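Local coordinates for protein iodotyrosine deiodinase (Thermotoga neapolitana, PDB 6Q1B) that uses FMN and NADPH to strip the halogen reductively from iodinated, brominated and chlorinated tyrosines, releasing L-tyrosine and halide, at residues R66-F71 / V136-P141; A98-L103 / L162-P167. All coordinates share one frame; numbering follows the deposited sequence.

Contact 1: residues R66-F71 / V136-P141; sequences RSEKTF and VPYTPP. With FMN (flavin mononucleotide), chain C; YOF (3-fluorotyrosine), chain D.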
loop_
_atom_site.group_PDB
_atom_site.type_symbol
_atom_site.label_atom_id
_atom_site.label_comp_id
_atom_site.label_asym_id
_atom_site.label_seq_id
_atom_site.Cartn_x
_atom_site.Cartn_y
_atom_site.Cartn_z
ATOM N N ARG A 66 3.718 6.176 25.474
ATOM C CA ARG A 66 5.032 6.386 26.048
ATOM C C ARG A 66 6.025 6.657 24.941
ATOM O O ARG A 66 6.843 7.563 25.015
ATOM C CB ARG A 66 5.471 5.165 26.841
ATOM C CG ARG A 66 6.944 5.179 27.227
ATOM C CD ARG A 66 7.254 6.354 28.124
ATOM N NE ARG A 66 7.714 7.530 27.389
ATOM C CZ ARG A 66 8.011 8.693 27.960
ATOM N NH1 ARG A 66 7.890 8.844 29.273
ATOM N NH2 ARG A 66 8.425 9.710 27.219
ATOM N N SER A 67 5.946 5.827 23.921
ATOM C CA SER A 67 6.834 5.904 22.786
ATOM C C SER A 67 6.611 7.235 22.097
ATOM O O SER A 67 7.563 7.919 21.774
ATOM C CB SER A 67 6.573 4.737 21.838
ATOM O OG SER A 67 7.451 4.767 20.735
ATOM N N GLU A 68 5.345 7.593 21.902
ATOM C CA GLU A 68 5.001 8.876 21.310
ATOM C C GLU A 68 5.512 10.016 22.137
ATOM O O GLU A 68 6.054 10.979 21.619
ATOM C CB GLU A 68 3.496 9.043 21.150
ATOM C CG GLU A 68 2.895 8.109 20.139
ATOM C CD GLU A 68 3.352 8.357 18.728
ATOM O OE1 GLU A 68 4.263 9.193 18.487
ATOM O OE2 GLU A 68 2.789 7.686 17.835
ATOM N N LYS A 69 5.345 9.917 23.436
ATOM C CA LYS A 69 5.747 11.021 24.288
ATOM C C LYS A 69 7.223 11.332 24.102
ATOM O O LYS A 69 7.616 12.484 23.958
ATOM C CB LYS A 69 5.456 10.679 25.725
ATOM C CG LYS A 69 5.528 11.883 26.620
ATOM C CD LYS A 69 5.010 11.491 27.974
ATOM C CE LYS A 69 4.883 12.672 28.870
ATOM N NZ LYS A 69 6.199 13.293 29.189
ATOM N N THR A 70 8.039 10.293 24.092
ATOM C CA THR A 70 9.469 10.461 23.882
ATOM C C THR A 70 9.710 11.054 22.488
ATOM O O THR A 70 10.520 11.964 22.298
ATOM C CB THR A 70 10.191 9.114 24.060
ATOM O OG1 THR A 70 10.077 8.724 25.433
ATOM C CG2 THR A 70 11.654 9.212 23.701
ATOM N N PHE A 71 8.967 10.557 21.517
ATOM C CA PHE A 71 9.123 10.989 20.147
ATOM C C PHE A 71 8.781 12.465 20.031
ATOM O O PHE A 71 9.483 13.209 19.346
ATOM C CB PHE A 71 8.254 10.142 19.216
ATOM C CG PHE A 71 7.940 10.805 17.924
ATOM C CD1 PHE A 71 8.796 10.694 16.851
ATOM C CD2 PHE A 71 6.792 11.557 17.785
ATOM C CE1 PHE A 71 8.505 11.313 15.664
ATOM C CE2 PHE A 71 6.504 12.173 16.594
ATOM C CZ PHE A 71 7.361 12.055 15.543
ATOM N N VAL A 136 -7.304 4.867 11.155
ATOM C CA VAL A 136 -6.139 5.695 11.009
ATOM C C VAL A 136 -4.981 4.719 10.996
ATOM O O VAL A 136 -4.946 3.806 11.798
ATOM C CB VAL A 136 -6.012 6.724 12.124
ATOM C CG1 VAL A 136 -6.171 6.092 13.480
ATOM C CG2 VAL A 136 -4.684 7.462 12.000
ATOM N N PRO A 137 -4.060 4.882 10.054
ATOM C CA PRO A 137 -2.888 4.029 10.068
ATOM C C PRO A 137 -1.990 4.540 11.157
ATOM O O PRO A 137 -1.267 5.491 10.979
ATOM C CB PRO A 137 -2.289 4.217 8.684
ATOM C CG PRO A 137 -3.383 4.765 7.872
ATOM C CD PRO A 137 -4.153 5.620 8.792
ATOM N N TYR A 138 -2.081 3.935 12.309
ATOM C CA TYR A 138 -1.353 4.471 13.419
ATOM C C TYR A 138 -0.031 3.744 13.516
ATOM O O TYR A 138 0.020 2.532 13.567
ATOM C CB TYR A 138 -2.135 4.349 14.707
ATOM C CG TYR A 138 -1.260 4.751 15.837
ATOM C CD1 TYR A 138 -0.765 6.045 15.923
ATOM C CD2 TYR A 138 -0.852 3.831 16.781
ATOM C CE1 TYR A 138 0.089 6.400 16.929
ATOM C CE2 TYR A 138 0.004 4.173 17.777
ATOM C CZ TYR A 138 0.455 5.466 17.863
ATOM O OH TYR A 138 1.310 5.810 18.854
ATOM N N THR A 139 1.042 4.520 13.577
ATOM C CA THR A 139 2.377 3.981 13.558
ATOM C C THR A 139 3.142 4.628 14.696
ATOM O O THR A 139 3.651 5.736 14.550
ATOM C CB THR A 139 3.074 4.255 12.228
ATOM O OG1 THR A 139 3.007 5.655 11.954
ATOM C CG2 THR A 139 2.394 3.507 11.092
ATOM N N PRO A 140 3.182 3.968 15.853
ATOM C CA PRO A 140 3.964 4.494 16.969
ATOM C C PRO A 140 5.437 4.452 16.612
ATOM O O PRO A 140 5.815 3.716 15.713
ATOM C CB PRO A 140 3.647 3.536 18.105
ATOM C CG PRO A 140 3.331 2.249 17.405
ATOM C CD PRO A 140 2.639 2.640 16.142
ATOM N N PRO A 141 6.265 5.216 17.319
ATOM C CA PRO A 141 7.687 5.268 16.972
ATOM C C PRO A 141 8.350 3.907 17.057
ATOM O O PRO A 141 9.273 3.617 16.295
ATOM C CB PRO A 141 8.280 6.209 18.023
ATOM C CG PRO A 141 7.163 6.951 18.568
ATOM C CD PRO A 141 5.923 6.133 18.410
HETATM N N1 FMN C . -1.950 9.454 11.871
HETATM C C2 FMN C . -1.701 9.563 13.189
HETATM O O2 FMN C . -2.445 10.242 13.886
HETATM N N3 FMN C . -0.621 8.938 13.742
HETATM C C4 FMN C . 0.220 8.159 12.997
HETATM O O4 FMN C . 1.189 7.614 13.514
HETATM C C4A FMN C . -0.031 8.048 11.654
HETATM N N5 FMN C . 0.784 7.290 10.878
HETATM C C5A FMN C . 0.493 7.139 9.555
HETATM C C6 FMN C . 1.323 6.321 8.814
HETATM C C7 FMN C . 1.062 6.137 7.474
HETATM C C7M FMN C . 1.962 5.254 6.674
HETATM C C8 FMN C . -0.027 6.782 6.908
HETATM C C8M FMN C . -0.322 6.533 5.459
HETATM C C9 FMN C . -0.881 7.597 7.652
HETATM C C9A FMN C . -0.605 7.774 9.000
HETATM N N10 FMN C . -1.404 8.586 9.788
HETATM C C10 FMN C . -1.132 8.681 11.114
HETATM C "C1'" FMN C . -2.589 9.296 9.247
HETATM C "C2'" FMN C . -2.117 10.521 8.466
HETATM O "O2'" FMN C . -1.825 11.567 9.371
HETATM C "C3'" FMN C . -3.200 10.914 7.466
HETATM O "O3'" FMN C . -3.335 9.891 6.503
HETATM C "C4'" FMN C . -2.935 12.246 6.776
HETATM O "O4'" FMN C . -3.023 13.234 7.779
HETATM C "C5'" FMN C . -3.993 12.530 5.732
HETATM O "O5'" FMN C . -5.246 12.440 6.362
HETATM P P FMN C . -6.564 12.704 5.515
HETATM O O1P FMN C . -7.729 12.746 6.526
HETATM O O2P FMN C . -6.757 11.565 4.513
HETATM O O3P FMN C . -6.336 14.045 4.820
HETATM N N YOF D . 2.838 8.712 15.296
HETATM C CA YOF D . 2.835 10.030 15.848
HETATM C C YOF D . 1.413 10.331 16.252
HETATM O O YOF D . 1.217 11.535 16.809
HETATM O OXT YOF D . 0.456 9.593 16.069
HETATM C CB YOF D . 3.245 11.081 14.830
HETATM C CG YOF D . 2.527 11.055 13.530
HETATM C CD1 YOF D . 3.208 10.591 12.400
HETATM C CD2 YOF D . 1.225 11.557 13.395
HETATM C CE1 YOF D . 2.561 10.629 11.163
HETATM C CE2 YOF D . 0.570 11.586 12.165
HETATM C CZ YOF D . 1.247 11.098 11.048
HETATM O OH YOF D . 0.624 11.127 9.852
HETATM F F YOF D . 3.166 10.169 10.049
#

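Contact 2: residues A98-L103 / L162-P167; sequences APYLLL and LPVGYP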
loop_
_atom_site.group_PDB
_atom_site.type_symbol
_atom_site.label_atom_id
_atom_site.label_comp_id
_atom_site.label_asym_id
_atom_site.label_seq_id
_atom_site.Cartn_x
_atom_site.Cartn_y
_atom_site.Cartn_z
ATOM N N ALA A 98 -11.344 3.022 20.179
ATOM C CA ALA A 98 -11.749 2.250 19.020
ATOM C C ALA A 98 -12.133 0.861 19.480
ATOM O O ALA A 98 -11.459 0.255 20.311
ATOM C CB ALA A 98 -10.664 2.203 17.996
ATOM N N PRO A 99 -13.254 0.342 18.978
ATOM C CA PRO A 99 -13.670 -0.977 19.439
ATOM C C PRO A 99 -12.753 -2.068 18.948
ATOM O O PRO A 99 -12.682 -3.114 19.562
ATOM C CB PRO A 99 -15.072 -1.122 18.843
ATOM C CG PRO A 99 -15.106 -0.150 17.728
ATOM C CD PRO A 99 -14.270 0.981 18.135
ATOM N N TYR A 100 -12.059 -1.823 17.849
ATOM C CA TYR A 100 -11.070 -2.734 17.357
ATOM C C TYR A 100 -9.776 -2.032 17.173
ATOM O O TYR A 100 -9.749 -0.906 16.686
ATOM C CB TYR A 100 -11.436 -3.270 16.008
ATOM C CG TYR A 100 -12.732 -3.977 15.902
ATOM C CD1 TYR A 100 -12.844 -5.306 16.252
ATOM C CD2 TYR A 100 -13.837 -3.341 15.388
ATOM C CE1 TYR A 100 -14.027 -5.978 16.100
ATOM C CE2 TYR A 100 -15.026 -4.005 15.239
ATOM C CZ TYR A 100 -15.120 -5.322 15.601
ATOM O OH TYR A 100 -16.302 -6.007 15.465
ATOM N N LEU A 101 -8.700 -2.716 17.494
ATOM C CA LEU A 101 -7.412 -2.335 16.962
ATOM C C LEU A 101 -7.040 -3.444 16.054
ATOM O O LEU A 101 -6.824 -4.557 16.500
ATOM C CB LEU A 101 -6.374 -2.161 18.038
ATOM C CG LEU A 101 -6.730 -1.165 19.127
ATOM C CD1 LEU A 101 -5.568 -1.117 20.073
ATOM C CD2 LEU A 101 -7.032 0.229 18.565
ATOM N N LEU A 102 -6.987 -3.140 14.773
ATOM C CA LEU A 102 -6.617 -4.117 13.805
ATOM C C LEU A 102 -5.131 -3.984 13.620
ATOM O O LEU A 102 -4.649 -3.007 13.082
ATOM C CB LEU A 102 -7.366 -3.896 12.504
ATOM C CG LEU A 102 -6.870 -4.745 11.344
ATOM C CD1 LEU A 102 -7.162 -6.197 11.613
ATOM C CD2 LEU A 102 -7.524 -4.277 10.069
ATOM N N LEU A 103 -4.403 -4.967 14.104
ATOM C CA LEU A 103 -2.974 -4.965 13.954
ATOM C C LEU A 103 -2.652 -5.739 12.716
ATOM O O LEU A 103 -3.083 -6.865 12.534
ATOM C CB LEU A 103 -2.281 -5.540 15.178
ATOM C CG LEU A 103 -2.017 -4.530 16.286
ATOM C CD1 LEU A 103 -3.330 -3.896 16.757
ATOM C CD2 LEU A 103 -1.332 -5.224 17.435
ATOM N N LEU A 162 -4.373 -0.256 13.103
ATOM C CA LEU A 162 -5.512 0.381 12.516
ATOM C C LEU A 162 -6.632 0.347 13.509
ATOM O O LEU A 162 -7.333 -0.635 13.613
ATOM C CB LEU A 162 -5.912 -0.317 11.228
ATOM C CG LEU A 162 -4.961 -0.172 10.070
ATOM C CD1 LEU A 162 -5.402 -1.093 8.975
ATOM C CD2 LEU A 162 -5.014 1.246 9.586
ATOM N N PRO A 163 -6.806 1.418 14.274
ATOM C CA PRO A 163 -8.016 1.431 15.083
ATOM C C PRO A 163 -9.190 1.479 14.149
ATOM O O PRO A 163 -9.140 2.196 13.159
ATOM C CB PRO A 163 -7.919 2.741 15.883
ATOM C CG PRO A 163 -6.500 3.204 15.696
ATOM C CD PRO A 163 -6.058 2.679 14.388
ATOM N N VAL A 164 -10.212 0.714 14.437
ATOM C CA VAL A 164 -11.350 0.646 13.567
ATOM C C VAL A 164 -12.580 0.764 14.403
ATOM O O VAL A 164 -12.734 0.098 15.417
ATOM C CB VAL A 164 -11.386 -0.663 12.777
ATOM C CG1 VAL A 164 -12.674 -0.751 11.987
ATOM C CG2 VAL A 164 -10.190 -0.751 11.844
ATOM N N GLY A 165 -13.498 1.579 13.939
ATOM C CA GLY A 165 -14.752 1.712 14.618
ATOM C C GLY A 165 -15.598 2.628 13.802
ATOM O O GLY A 165 -15.214 3.031 12.716
ATOM N N TYR A 166 -16.753 2.948 14.343
ATOM C CA TYR A 166 -17.589 3.945 13.740
ATOM C C TYR A 166 -17.007 5.309 14.015
ATOM O O TYR A 166 -16.670 5.633 15.145
ATOM C CB TYR A 166 -18.987 3.880 14.303
ATOM C CG TYR A 166 -19.709 2.614 13.968
ATOM C CD1 TYR A 166 -19.895 2.239 12.656
ATOM C CD2 TYR A 166 -20.223 1.805 14.974
ATOM C CE1 TYR A 166 -20.573 1.092 12.341
ATOM C CE2 TYR A 166 -20.894 0.658 14.669
ATOM C CZ TYR A 166 -21.064 0.308 13.344
ATOM O OH TYR A 166 -21.752 -0.842 13.031
ATOM N N PRO A 167 -16.932 6.128 12.984
ATOM C CA PRO A 167 -16.399 7.467 13.221
ATOM C C PRO A 167 -17.341 8.235 14.096
ATOM O O PRO A 167 -18.569 8.085 14.012
ATOM C CB PRO A 167 -16.315 8.082 11.834
ATOM C CG PRO A 167 -16.493 6.947 10.875
ATOM C CD PRO A 167 -17.286 5.904 11.578
#

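Contact 1: residues R66-F71 / V136-P141
E68 and Y138 meet edge-on: E68 OE2 sits at the phenol rim near the ring plane, and the carboxylate and ring planes stand 49° apart. On one face of the Y138 ring lies P140 N, offset toward the rim, while N3 of FMN and carboxylate oxygen OXT of the bound 3-fluorotyrosine lie in plane at its edge. The F71 ring has E68 O in plane at its own edge. Y138 OH donates a hydrogen bond to E68 OE2 at 2.6 Å, on the lone pair anti to the other carboxylate oxygen. The same OE2 accepts the ligand ammonium, 2.7 Å from ligand N, tying protein to substrate analogue. The E68 chain, bent at chi2 (-66°), crosses P141 obliquely, E68 CD 3.4 Å from P141 CD. Were E68 replaced by an alanine, the ligand ammonium and the Y138 hydroxyl would probably each lose this shared acceptor. P141 CG also lies 3.1 Å from S67 OG and presses against F71 CB at 3.4 Å, while F71 CE2 reaches the ligand CB. Next to Y138, T139 N donates to FMN O4 at 3.1 Å. Y72 and K92 of the same chain and M41 of the second subunit complete the halotyrosine site. The contact thus joins helix 54-74 to the loop before helix 144-149, with L79 and L83 of helix 77-85 against F71 and strand 156-165 behind Y138.

Contact 2: residues A98-L103 / L162-P167
Four backbone hydrogen bonds link Y100 and L102 to V164 and L162, each residue both giving and receiving; between these two antiparallel hydrogen-bonded pairs, L101 and P163 face each other as a non-hydrogen-bonded one. Y100 N reaches V164 O at 3.2 Å, with the donor in the carbonyl plane. The return bond, V164 N to Y100 O, is shorter at 2.8 Å. At the other pair, L102 N approaches L162 O from above the carbonyl plane, 44° out of it, whereas L162 N meets L102 O with a tilt of 28°. P163 CA lies 3.3 Å from Y100 O, a CA-H...O contact added to the V164 N bond on the same oxygen. Farther out, L101 and L103 pair by backbone bonds with V51 and L49 of strand 46-51, G165 pairs with G134, P163 O accepts from S135 OG and A98 O from K57 NZ.

On the face of L101 and P163, L101 CD2 is 3.8 Å from P163 CB; A98 CB, ahead of the strand, approaches the same P163 CB at 3.5 Å. On the other face L102 and L162 lie side by side, pointing the same way, with CG of L102 anti to its backbone nitrogen (chi1 170°) and CD2 brought to L162 CD1; V164 and the root of Y100 extend this face. L124, L125 and L128 of helix 113-130 cover it, with L27 and L31 of helix 24-35 against L102. The phenol of Y100 is satisfied by P22 O. Main-chain bonds therefore hold the strands in register, while the side chains turned toward the helices supply an almost wholly apolar core surface.

How the contacts relate
Set side by side, the two contacts illustrate how a nitroreductase fold separates scaffold from active site. Contact 2 is fully buried, strand against strand in the central antiparallel sheet, and its polar chemistry is backbone to backbone. Contact 1, only partly buried, sets a helix against an irregular loop; its polar chemistry rests mainly on side chains and bound ligands, with one backbone N-H, that of T139, given to the flavin, and P141 reaches the surface. The centres of the two contacts lie about 16 Å apart. They nevertheless touch: V136 O and P137 CA pack against L162 CD2, and P163 CD meets V136 O. Strand 156-165 serves both, pairing with strand 100-107 and backing the FMN-bearing loop.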